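Local structure of citrinin polyketide synthase (Monascus purpureus, 5MPT) at residues A[209-215]-A[235-241]; A[37-42]-A[369-374]; A[70-76]-A[108-113]; A[145-149]-A[325-329]. The protein builds the polyketide precursor of the mycotoxin citrinin as a multidomain non-reducing synthase, of which this chain is the C-methyltransferase domain that binds S-adenosylhomocysteine. The contacts are given in a common frame with arbitrary orientation. Where two conformers were deposited one is given. Numbering follows the deposited sequence.

Contact 1. Residues A[209-215]-A[235-241]; sequences RILEMGA and VEYTMTD. With SAH (S-adenosyl-L-homocysteine), chain B.
At its C-terminal end this parallel strand pair holds a nucleoside: both carboxylate oxygens of Asp241 accept from the ribose of S-adenosylhomocysteine, OD1 from SAH O3' and OD2 from SAH O2', each at 2.7 Å. Strands 209-213 and 235-241 run 4.7 Å apart at 13°, pairing Arg209 with Glu236, Ile210 with Tyr237, Leu211 with Thr238 and Glu212 with Met239. The ladder runs Ile210 N to Glu236 O (3.0 Å), Thr238 N to Ile210 O (2.8 Å), Glu212 N to Thr238 O (2.8 Å) and Thr240 N to Glu212 O (2.9 Å). Thr240 OG1 (chi1 p) also donates to Glu212 O, at 2.7 Å. Gly214, at phi 55° and psi 36°, then turns the chain, so that Ala215 N reaches Thr240 O (2.9 Å) and Gly214 O accepts from SAH N (2.8 Å). On the Ile210 face, Tyr237 OH donates to Glu212 OE1 (2.6 Å), with Glu212 extended; at the far end Arg209 NE bridges to Glu236 OE1 (3.3 Å), while Arg209 NH1 bonds Leu7 O. This is the first beta-alpha-beta unit of a Rossmann-like methyltransferase, with helix 221-231 as crossover. Its glycine turn and acidic strand end thus bind SAH, and probably S-adenosylmethionine likewise.

Contact 2. Residues A[37-42]-A[369-374]; sequences LGTYYN and RPEANI. With EDO (1,2-ethanediol), chain C.
Residues 37-40 form a type I beta turn, closed by Tyr40 N to Leu37 O at 3.0 Å, which leads into helix 40-62; Thr39 occupies the N-cap position, but its side chain makes no capping bond. Opposite, residues 370-373 make a short 3-10 segment, with Ala372 N on Arg369 O (3.0 Å), Asn373 N on Pro370 O (3.1 Å) and Ile374 N on Glu371 O (2.9 Å). The backbones come nearest at Tyr41 and Glu371, whose CA atoms are 6.1 Å apart. Glu371, with chi1 m and chi2 p, points its carboxylate at the helix start, where OE2 accepts from Tyr41 N at 2.9 Å with an N-H...O angle of 168°. The contact thereby joins the N-terminal helical part of the domain, in its helix-turn-helix family region, to the loop between strands 361-364 and 375-381 of the Rossmann-like sheet. Two waters bridge the segments further: one gives hydrogen bonds to Gly38 O (2.6 Å) and Glu371 OE1 (2.6 Å) and accepts from Arg369 NH1 (2.9 Å), while the other accepts from Asn42 N (2.8 Å) and donates to Glu371 OE2 (2.7 Å). Tyr41 (chi1 t) packs CD2 on Pro370 CB at 3.9 Å, and at its ring edge Tyr41 CD1 lies 4.3 Å from Ile374 CD1. Leu37 CD2 lies 4.0 Å from Glu371 CB, and the Leu37 side chain also touches helix 181-198.

Contact 3. Residues A[70-76]-A[108-113]; sequences AAAYQRL and EITRTS
Three backbone hydrogen bonds join residues 70-76 to strand 108-111: Tyr73 N to Arg111 O (2.8 Å), Arg111 N to Gln74 O (2.9 Å) and Leu76 N to Ile109 O (2.8 Å). The two segments run antiparallel, with Arg75 and Thr110 a non-hydrogen-bonded pair whose CA atoms are 4.4 Å apart; CA-H...O contacts from Thr110 CA to Gln74 O (3.2 Å) and Arg75 CA to Ile109 O (3.4 Å) accompany the ladder. A type II turn spans Ala71 to Gln74, with Tyr73 at phi 77° and psi 0°. It is closed by Gln74 N on Ala71 O (3.1 Å) and reinforced by Ala71 N on Gln74 OE1 (3.2 Å). Among charged groups, Arg75, extended from chi1 to chi3, places NE 3.5 Å from Glu108 OE2 in a salt bridge. Among apolar contacts, Leu76 CB meets Ile109 CG2 (4.1 Å) and both side chains touch Ile102. Arg111 (chi1 t, chi2 p) packs its aliphatic part against the start of the turn, CG 3.8 Å from Ala70 CB and CB 3.3 Å from Ala71 O, while its guanidinium bonds the carbonyls of Ile67, Leu101 and Val114. The short, weakly bonded strand 75-76 borders the hairpin 102-105/108-111, consistent with the small sheet of a winged helix-turn-helix domain. Salt bridge at the exposed margin, hydrocarbon facing Ile102 and Arg111 tying carbonyls together thus divide the chemistry.

Contact 4. Residues A[145-149]-A[325-329]; sequences TGSKF and FIFGL
This is a buried, mainly apolar meeting of two helix ends: the C-terminal turn of helix 136-146, with the start of helix 149-154, packs against the end of helix 321-327, where the N-terminal helical part of the domain meets the methyltransferase fold. The backbones come closest at Thr145 and Ile326, with CA atoms 6.5 Å apart. A type I turn from Gly146 to Phe149, closed by Phe149 N on Gly146 O (3.3 Å), follows the helical bond Lys148 N to Thr145 O (2.9 Å) and swings Phe149 (chi1 t) toward the 325-329 segment. Its ring lies near parallel to that of Phe325 (also chi1 t), planes at 24° and centroids 4.9 Å apart, but slid so that the rings barely overlap; Phe325 CE1 sits over one face, 3.5 Å from Phe149 CE1. Gly146 CA approaches Phe325 CE2 to 3.6 Å, leaving little room for a side chain. Leu329 (chi1 m) packs beside them, CD2 3.9 Å from Phe149 CE1 and CD1 3.8 Å from Thr145 CB. Helices 40-62 and 86-98 pack on the phenylalanines. One water, 2.6 Å from Thr145 OG1, donates to Phe325 O (2.9 Å). Cohesion therefore rests chiefly on aromatic and aliphatic contact, with that water linking hydroxyl to helix carbonyl.

Contact 1 lies in the seven-stranded sheet that carries the SAH site, and contact 3 in the small three-stranded sheet of the N-terminal part, their centres 52 Å apart on opposite sides of the chain's centre. Between these extremes, contacts 2 and 4, with centres 23 Å apart, join the N-terminal helices to the methyltransferase fold. Contact 2 spans most of the chain, from 37 to 374, and encloses the other three; within it contact 3 closes first, and contact 4 then encloses contact 1. Helix 40-62 begins in contact 2 and packs on contact 4. Both junctions lie where the helical part adjoins the methyltransferase fold, contact 4 with the Ile326 side chain about 8 Å from that of catalytic Tyr177.

Contact 1. Residues A[209-215]-A[235-241]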
# COMPACT_ATOMS: atom_id res chain seq x y z
N ARG A 209 -22.86 -2.55 8.64
CA ARG A 209 -22.47 -3.17 7.39
C ARG A 209 -21.16 -2.56 6.93
O ARG A 209 -21.08 -1.36 6.65
CB ARG A 209 -23.58 -3.00 6.35
CG ARG A 209 -24.90 -3.61 6.85
CD ARG A 209 -26.03 -3.60 5.81
NE ARG A 209 -27.05 -4.58 6.18
CZ ARG A 209 -28.33 -4.32 6.41
NH1 ARG A 209 -28.82 -3.09 6.28
NH2 ARG A 209 -29.14 -5.32 6.75
N ILE A 210 -20.15 -3.41 6.87
CA ILE A 210 -18.78 -3.03 6.54
C ILE A 210 -18.36 -3.83 5.32
O ILE A 210 -18.52 -5.06 5.29
CB ILE A 210 -17.81 -3.32 7.70
CG1 ILE A 210 -18.30 -2.65 8.98
CG2 ILE A 210 -16.38 -2.89 7.31
CD1 ILE A 210 -17.42 -2.95 10.23
N LEU A 211 -17.84 -3.14 4.32
CA LEU A 211 -17.35 -3.79 3.11
C LEU A 211 -15.89 -3.42 2.91
O LEU A 211 -15.54 -2.23 2.87
CB LEU A 211 -18.18 -3.40 1.89
CG LEU A 211 -17.87 -4.16 0.59
CD1 LEU A 211 -19.18 -4.41 -0.17
CD2 LEU A 211 -16.89 -3.38 -0.24
N GLU A 212 -15.05 -4.42 2.75
CA GLU A 212 -13.63 -4.20 2.51
C GLU A 212 -13.34 -4.45 1.04
O GLU A 212 -13.63 -5.53 0.51
CB GLU A 212 -12.76 -5.09 3.40
CG GLU A 212 -11.29 -4.84 3.18
CD GLU A 212 -10.38 -5.70 4.02
OE1 GLU A 212 -10.87 -6.59 4.74
OE2 GLU A 212 -9.15 -5.49 3.90
N MET A 213 -12.80 -3.44 0.38
CA MET A 213 -12.34 -3.58 -0.99
C MET A 213 -10.85 -3.88 -1.02
O MET A 213 -10.11 -3.50 -0.12
CB MET A 213 -12.64 -2.32 -1.78
CG MET A 213 -14.13 -2.04 -1.82
SD MET A 213 -14.53 -0.64 -2.85
CE MET A 213 -16.13 -1.12 -3.47
N GLY A 214 -10.46 -4.59 -2.07
CA GLY A 214 -9.04 -4.92 -2.24
C GLY A 214 -8.46 -5.62 -1.03
O GLY A 214 -7.28 -5.42 -0.69
N ALA A 215 -9.26 -6.48 -0.40
CA ALA A 215 -8.84 -7.09 0.86
C ALA A 215 -7.66 -8.02 0.66
O ALA A 215 -6.90 -8.27 1.61
CB ALA A 215 -10.02 -7.84 1.48
N VAL A 235 -22.98 -7.19 13.14
CA VAL A 235 -22.15 -6.76 12.02
C VAL A 235 -22.32 -7.74 10.87
O VAL A 235 -22.53 -8.94 11.08
CB VAL A 235 -20.66 -6.64 12.42
CG1 VAL A 235 -20.17 -7.95 12.98
CG2 VAL A 235 -19.80 -6.23 11.22
N GLU A 236 -22.23 -7.22 9.66
CA GLU A 236 -22.03 -8.00 8.45
C GLU A 236 -20.80 -7.43 7.76
O GLU A 236 -20.80 -6.26 7.37
CB GLU A 236 -23.27 -7.94 7.54
CG GLU A 236 -24.52 -8.59 8.16
CD GLU A 236 -25.83 -8.20 7.44
OE1 GLU A 236 -25.76 -7.56 6.37
OE2 GLU A 236 -26.92 -8.54 7.96
N TYR A 237 -19.74 -8.25 7.68
CA TYR A 237 -18.46 -7.86 7.07
C TYR A 237 -18.31 -8.56 5.73
O TYR A 237 -18.20 -9.79 5.68
CB TYR A 237 -17.32 -8.23 7.99
CG TYR A 237 -15.99 -7.60 7.64
CD1 TYR A 237 -15.23 -8.06 6.57
CD2 TYR A 237 -15.49 -6.56 8.40
CE1 TYR A 237 -13.99 -7.50 6.29
CE2 TYR A 237 -14.27 -6.00 8.13
CZ TYR A 237 -13.53 -6.47 7.07
OH TYR A 237 -12.30 -5.89 6.81
N THR A 238 -18.31 -7.78 4.65
CA THR A 238 -18.18 -8.31 3.31
C THR A 238 -16.73 -8.07 2.89
O THR A 238 -16.30 -6.92 2.69
CB THR A 238 -19.19 -7.65 2.36
OG1 THR A 238 -20.51 -7.83 2.87
CG2 THR A 238 -19.11 -8.27 0.97
N MET A 239 -15.98 -9.15 2.78
CA MET A 239 -14.61 -9.10 2.34
C MET A 239 -14.59 -9.31 0.83
O MET A 239 -15.12 -10.32 0.34
CB MET A 239 -13.79 -10.16 3.05
CG MET A 239 -12.33 -10.11 2.71
SD MET A 239 -11.51 -11.60 3.22
CE MET A 239 -9.85 -11.18 2.71
N THR A 240 -13.99 -8.38 0.10
CA THR A 240 -14.00 -8.44 -1.35
C THR A 240 -12.62 -8.12 -1.94
O THR A 240 -11.75 -7.56 -1.27
CB THR A 240 -15.03 -7.47 -1.94
OG1 THR A 240 -14.50 -6.15 -1.99
CG2 THR A 240 -16.33 -7.47 -1.13
N ASP A 241 -12.44 -8.51 -3.20
CA ASP A 241 -11.21 -8.25 -3.94
C ASP A 241 -11.49 -8.53 -5.40
O ASP A 241 -12.45 -9.22 -5.74
CB ASP A 241 -10.03 -9.12 -3.47
CG ASP A 241 -8.66 -8.58 -3.90
OD1 ASP A 241 -8.00 -7.83 -3.15
OD2 ASP A 241 -8.21 -8.90 -5.01
N SAH B . -5.27 -4.79 1.10
CA SAH B . -4.18 -5.61 0.50
CB SAH B . -2.83 -4.95 0.28
CG SAH B . -2.77 -3.99 -0.89
SD SAH B . -2.52 -5.01 -2.39
C SAH B . -3.96 -6.84 1.43
O SAH B . -3.50 -7.88 0.77
OXT SAH B . -4.15 -6.83 2.62
C5' SAH B . -3.77 -4.36 -3.52
C4' SAH B . -4.96 -5.30 -3.53
O4' SAH B . -5.96 -4.64 -4.35
C3' SAH B . -4.71 -6.68 -4.16
O3' SAH B . -5.34 -7.64 -3.31
C2' SAH B . -5.40 -6.57 -5.53
O2' SAH B . -5.93 -7.82 -5.97
C1' SAH B . -6.52 -5.59 -5.23
N9 SAH B . -7.06 -4.86 -6.37
C8 SAH B . -6.38 -4.32 -7.43
N7 SAH B . -7.15 -3.77 -8.33
C5 SAH B . -8.43 -3.95 -7.83
C6 SAH B . -9.71 -3.59 -8.32
N6 SAH B . -9.92 -2.98 -9.49
N1 SAH B . -10.77 -3.93 -7.56
C2 SAH B . -10.58 -4.57 -6.41
N3 SAH B . -9.44 -4.95 -5.84
C4 SAH B . -8.39 -4.62 -6.62
O HOH W 1 -21.35 -5.72 4.41
O HOH W 2 -12.75 -5.32 -3.85

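Contact 2. Residues A[37-42]-A[369-374]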
# COMPACT_ATOMS: atom_id res chain seq x y z
N LEU A 37 7.86 1.50 14.33
CA LEU A 37 8.16 2.26 13.13
C LEU A 37 8.88 3.58 13.41
O LEU A 37 9.18 4.32 12.48
CB LEU A 37 6.84 2.53 12.37
CG LEU A 37 6.97 2.77 10.85
CD1 LEU A 37 7.47 1.52 10.15
CD2 LEU A 37 5.60 3.25 10.34
N GLY A 38 9.20 3.89 14.66
CA GLY A 38 9.74 5.21 14.92
C GLY A 38 11.18 5.46 14.51
O GLY A 38 11.62 6.61 14.59
N THR A 39 11.89 4.47 13.99
CA THR A 39 13.18 4.73 13.37
C THR A 39 13.17 4.42 11.90
O THR A 39 14.24 4.39 11.28
CB THR A 39 14.28 3.90 14.02
OG1 THR A 39 13.96 2.51 13.93
CG2 THR A 39 14.44 4.28 15.48
N TYR A 40 11.99 4.18 11.32
CA TYR A 40 11.96 3.61 9.97
C TYR A 40 12.49 4.58 8.92
O TYR A 40 13.30 4.20 8.07
CB TYR A 40 10.54 3.17 9.64
CG TYR A 40 10.42 2.20 8.46
CD1 TYR A 40 10.64 0.83 8.64
CD2 TYR A 40 10.03 2.63 7.20
CE1 TYR A 40 10.54 -0.06 7.59
CE2 TYR A 40 9.90 1.72 6.14
CZ TYR A 40 10.12 0.39 6.36
OH TYR A 40 9.99 -0.51 5.35
N TYR A 41 12.01 5.83 8.94
CA TYR A 41 12.42 6.76 7.89
C TYR A 41 13.91 7.05 7.96
O TYR A 41 14.61 7.03 6.93
CB TYR A 41 11.62 8.06 8.00
CG TYR A 41 11.90 9.07 6.92
CD1 TYR A 41 11.26 9.00 5.69
CD2 TYR A 41 12.81 10.10 7.12
CE1 TYR A 41 11.51 9.93 4.69
CE2 TYR A 41 13.07 11.03 6.12
CZ TYR A 41 12.42 10.94 4.91
OH TYR A 41 12.69 11.87 3.93
N ASN A 42 14.44 7.29 9.15
CA ASN A 42 15.83 7.72 9.27
C ASN A 42 16.82 6.59 9.39
O ASN A 42 18.00 6.79 9.09
CB ASN A 42 15.96 8.65 10.47
CG ASN A 42 15.32 10.00 10.23
OD1 ASN A 42 15.41 10.55 9.13
ND2 ASN A 42 14.66 10.54 11.24
N ARG A 369 6.22 12.79 13.66
CA ARG A 369 7.20 11.85 13.16
C ARG A 369 7.18 11.80 11.64
O ARG A 369 6.11 11.92 11.02
CB ARG A 369 6.94 10.47 13.76
CG ARG A 369 7.17 10.43 15.27
CD ARG A 369 6.85 9.05 15.84
NE ARG A 369 7.08 9.05 17.28
CZ ARG A 369 8.28 8.84 17.84
NH1 ARG A 369 9.33 8.60 17.05
NH2 ARG A 369 8.42 8.87 19.16
N PRO A 370 8.34 11.65 11.00
CA PRO A 370 8.37 11.62 9.53
C PRO A 370 7.55 10.50 8.93
O PRO A 370 7.02 10.65 7.83
CB PRO A 370 9.87 11.47 9.22
CG PRO A 370 10.48 10.90 10.49
CD PRO A 370 9.68 11.51 11.59
N GLU A 371 7.41 9.37 9.64
CA GLU A 371 6.65 8.24 9.13
C GLU A 371 5.18 8.57 9.01
O GLU A 371 4.49 7.94 8.21
CB GLU A 371 6.84 7.04 10.05
CG GLU A 371 8.26 6.52 10.13
CD GLU A 371 9.18 7.25 11.10
OE1 GLU A 371 8.72 8.02 12.01
OE2 GLU A 371 10.41 7.01 11.00
N ALA A 372 4.68 9.53 9.80
CA ALA A 372 3.29 9.96 9.68
C ALA A 372 2.96 10.50 8.30
O ALA A 372 1.78 10.63 7.99
CB ALA A 372 2.97 11.01 10.76
N ASN A 373 3.95 10.78 7.46
CA ASN A 373 3.72 11.21 6.08
C ASN A 373 3.80 10.07 5.09
O ASN A 373 3.40 10.24 3.92
CB ASN A 373 4.72 12.30 5.69
CG ASN A 373 4.61 13.53 6.56
OD1 ASN A 373 3.51 14.00 6.86
ND2 ASN A 373 5.76 14.05 7.01
N ILE A 374 4.21 8.88 5.52
CA ILE A 374 4.45 7.80 4.55
C ILE A 374 3.14 7.15 4.14
O ILE A 374 2.90 6.92 2.94
CB ILE A 374 5.44 6.77 5.10
CG1 ILE A 374 6.79 7.42 5.38
CG2 ILE A 374 5.60 5.62 4.12
CD1 ILE A 374 7.72 6.54 6.20
C1 EDO C . 12.31 -0.21 16.16
O1 EDO C . 13.00 1.04 16.13
C2 EDO C . 12.86 -1.12 15.08
O2 EDO C . 13.10 -0.34 13.89
O HOH W 3 9.99 8.57 14.20
O HOH W 4 12.92 7.82 11.50

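Contact 3. Residues A[70-76]-A[108-113]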
# COMPACT_ATOMS: atom_id res chain seq x y z
N ALA A 70 33.21 2.09 -14.08
CA ALA A 70 33.27 3.26 -14.94
C ALA A 70 33.96 4.41 -14.24
O ALA A 70 33.77 4.64 -13.04
CB ALA A 70 31.86 3.69 -15.36
N ALA A 71 34.75 5.16 -15.00
CA ALA A 71 35.45 6.31 -14.45
C ALA A 71 34.50 7.50 -14.33
O ALA A 71 33.40 7.51 -14.89
CB ALA A 71 36.65 6.67 -15.32
N ALA A 72 34.94 8.51 -13.59
CA ALA A 72 34.16 9.72 -13.47
C ALA A 72 33.95 10.34 -14.85
O ALA A 72 34.88 10.42 -15.66
CB ALA A 72 34.85 10.71 -12.53
N TYR A 73 32.70 10.73 -15.12
CA TYR A 73 32.22 11.41 -16.32
C TYR A 73 32.06 10.45 -17.50
O TYR A 73 31.63 10.89 -18.58
CB TYR A 73 33.12 12.59 -16.73
CG TYR A 73 33.09 13.71 -15.71
CD1 TYR A 73 32.00 14.58 -15.64
CD2 TYR A 73 34.13 13.90 -14.81
CE1 TYR A 73 31.96 15.60 -14.70
CE2 TYR A 73 34.10 14.91 -13.88
CZ TYR A 73 33.01 15.76 -13.83
OH TYR A 73 32.97 16.77 -12.90
N GLN A 74 32.35 9.17 -17.33
CA GLN A 74 32.12 8.20 -18.39
C GLN A 74 30.66 8.18 -18.82
O GLN A 74 29.75 8.06 -18.00
CB GLN A 74 32.55 6.81 -17.93
CG GLN A 74 32.51 5.78 -19.03
CD GLN A 74 33.24 4.50 -18.65
OE1 GLN A 74 34.31 4.54 -18.06
NE2 GLN A 74 32.64 3.37 -18.98
N ARG A 75 30.43 8.28 -20.13
CA ARG A 75 29.09 8.14 -20.67
C ARG A 75 28.65 6.68 -20.59
O ARG A 75 29.39 5.78 -20.97
CB ARG A 75 29.02 8.64 -22.12
CG ARG A 75 27.61 8.92 -22.59
CD ARG A 75 27.57 9.58 -23.96
NE ARG A 75 26.22 10.04 -24.30
CZ ARG A 75 25.40 9.44 -25.17
NH1 ARG A 75 25.78 8.36 -25.83
NH2 ARG A 75 24.19 9.95 -25.38
N LEU A 76 27.45 6.46 -20.06
CA LEU A 76 26.88 5.13 -19.91
C LEU A 76 25.71 4.98 -20.86
O LEU A 76 24.86 5.88 -20.96
CB LEU A 76 26.40 4.89 -18.46
CG LEU A 76 27.43 5.06 -17.34
CD1 LEU A 76 26.79 4.88 -15.97
CD2 LEU A 76 28.53 4.07 -17.52
N GLU A 108 21.43 11.83 -21.72
CA GLU A 108 22.81 11.46 -21.43
C GLU A 108 22.97 11.03 -19.98
O GLU A 108 22.60 11.77 -19.06
CB GLU A 108 23.75 12.62 -21.74
CG GLU A 108 25.21 12.24 -21.60
CD GLU A 108 26.16 13.32 -22.06
OE1 GLU A 108 25.88 14.52 -21.81
OE2 GLU A 108 27.18 12.98 -22.69
N ILE A 109 23.52 9.84 -19.78
CA ILE A 109 23.83 9.30 -18.47
C ILE A 109 25.34 9.27 -18.32
O ILE A 109 26.04 8.74 -19.18
CB ILE A 109 23.24 7.88 -18.30
CG1 ILE A 109 21.74 7.88 -18.60
CG2 ILE A 109 23.53 7.37 -16.89
CD1 ILE A 109 21.23 6.54 -19.03
N THR A 110 25.84 9.86 -17.24
CA THR A 110 27.28 9.88 -17.00
C THR A 110 27.56 9.41 -15.58
O THR A 110 26.77 9.64 -14.66
CB THR A 110 27.86 11.27 -17.23
OG1 THR A 110 27.17 12.22 -16.40
CG2 THR A 110 27.71 11.67 -18.70
N ARG A 111 28.69 8.72 -15.42
CA ARG A 111 29.10 8.21 -14.12
C ARG A 111 29.68 9.35 -13.29
O ARG A 111 30.30 10.27 -13.82
CB ARG A 111 30.13 7.10 -14.31
CG ARG A 111 30.53 6.37 -13.04
CD ARG A 111 29.51 5.31 -12.61
NE ARG A 111 30.10 4.51 -11.56
CZ ARG A 111 30.20 4.91 -10.30
NH1 ARG A 111 29.68 6.08 -9.93
NH2 ARG A 111 30.80 4.13 -9.41
N THR A 112 29.43 9.30 -11.97
CA THR A 112 30.03 10.26 -11.05
C THR A 112 31.34 9.70 -10.51
O THR A 112 31.79 8.62 -10.90
CB THR A 112 29.11 10.53 -9.86
OG1 THR A 112 29.03 9.35 -9.06
CG2 THR A 112 27.72 10.95 -10.31
N SER A 113 31.94 10.42 -9.56
CA SER A 113 33.12 9.96 -8.84
C SER A 113 32.78 9.09 -7.65
O SER A 113 33.69 8.60 -6.98
CB SER A 113 33.93 11.16 -8.36
OG SER A 113 33.11 11.97 -7.55
O HOH W 5 33.20 3.10 -10.82

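Contact 4. Residues A[145-149]-A[325-329]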
# COMPACT_ATOMS: atom_id res chain seq x y z
N THR A 145 12.83 -10.16 -5.76
CA THR A 145 12.80 -9.63 -7.12
C THR A 145 14.13 -8.99 -7.47
O THR A 145 14.59 -9.10 -8.61
CB THR A 145 11.67 -8.60 -7.29
OG1 THR A 145 11.84 -7.54 -6.36
CG2 THR A 145 10.31 -9.24 -7.07
N GLY A 146 14.77 -8.33 -6.50
CA GLY A 146 15.99 -7.58 -6.76
C GLY A 146 17.12 -8.42 -7.32
O GLY A 146 17.87 -7.97 -8.17
N SER A 147 17.27 -9.66 -6.81
CA SER A 147 18.30 -10.56 -7.30
C SER A 147 18.01 -11.05 -8.71
O SER A 147 18.91 -11.59 -9.35
CB SER A 147 18.44 -11.77 -6.38
OG SER A 147 17.26 -12.56 -6.45
N LYS A 148 16.77 -10.91 -9.18
CA LYS A 148 16.41 -11.31 -10.53
C LYS A 148 16.02 -10.09 -11.37
O LYS A 148 15.21 -10.20 -12.30
CB LYS A 148 15.26 -12.32 -10.52
CG LYS A 148 15.45 -13.53 -9.61
CD LYS A 148 16.17 -14.69 -10.26
CE LYS A 148 16.21 -15.89 -9.31
NZ LYS A 148 16.92 -15.60 -8.01
N PHE A 149 16.59 -8.94 -11.05
CA PHE A 149 16.11 -7.68 -11.62
C PHE A 149 16.40 -7.58 -13.11
O PHE A 149 15.53 -7.16 -13.88
CB PHE A 149 16.72 -6.49 -10.89
CG PHE A 149 16.07 -5.19 -11.21
CD1 PHE A 149 14.83 -4.90 -10.68
CD2 PHE A 149 16.68 -4.26 -12.01
CE1 PHE A 149 14.19 -3.72 -10.97
CE2 PHE A 149 16.05 -3.06 -12.30
CZ PHE A 149 14.80 -2.79 -11.75
N PHE A 325 10.67 -0.12 -6.13
CA PHE A 325 11.63 -1.04 -6.74
C PHE A 325 10.99 -2.39 -7.02
O PHE A 325 11.28 -3.03 -8.04
CB PHE A 325 12.81 -1.20 -5.80
CG PHE A 325 13.87 -2.14 -6.30
CD1 PHE A 325 14.54 -1.91 -7.49
CD2 PHE A 325 14.21 -3.28 -5.58
CE1 PHE A 325 15.52 -2.77 -7.93
CE2 PHE A 325 15.20 -4.14 -6.02
CZ PHE A 325 15.82 -3.90 -7.22
N ILE A 326 10.12 -2.84 -6.12
CA ILE A 326 9.46 -4.13 -6.26
C ILE A 326 8.19 -4.01 -7.08
O ILE A 326 8.01 -4.72 -8.07
CB ILE A 326 9.09 -4.72 -4.90
CG1 ILE A 326 10.36 -4.90 -4.07
CG2 ILE A 326 8.32 -6.04 -5.06
CD1 ILE A 326 10.13 -5.22 -2.62
N PHE A 327 7.26 -3.19 -6.60
CA PHE A 327 5.96 -3.13 -7.24
C PHE A 327 6.02 -2.47 -8.60
O PHE A 327 5.17 -2.75 -9.45
CB PHE A 327 4.98 -2.42 -6.32
CG PHE A 327 4.58 -3.23 -5.13
CD1 PHE A 327 5.31 -3.19 -3.96
CD2 PHE A 327 3.44 -4.03 -5.17
CE1 PHE A 327 4.95 -3.96 -2.86
CE2 PHE A 327 3.06 -4.78 -4.06
CZ PHE A 327 3.81 -4.75 -2.92
N GLY A 328 7.05 -1.66 -8.85
CA GLY A 328 7.16 -1.05 -10.15
C GLY A 328 7.37 -2.05 -11.26
O GLY A 328 7.17 -1.70 -12.43
N LEU A 329 7.71 -3.30 -10.93
CA LEU A 329 7.83 -4.37 -11.90
C LEU A 329 6.48 -4.92 -12.36
O LEU A 329 6.46 -5.73 -13.30
CB LEU A 329 8.61 -5.55 -11.33
CG LEU A 329 10.10 -5.39 -11.04
CD1 LEU A 329 10.58 -6.60 -10.28
CD2 LEU A 329 10.84 -5.25 -12.35
O HOH W 6 12.77 -5.52 -7.79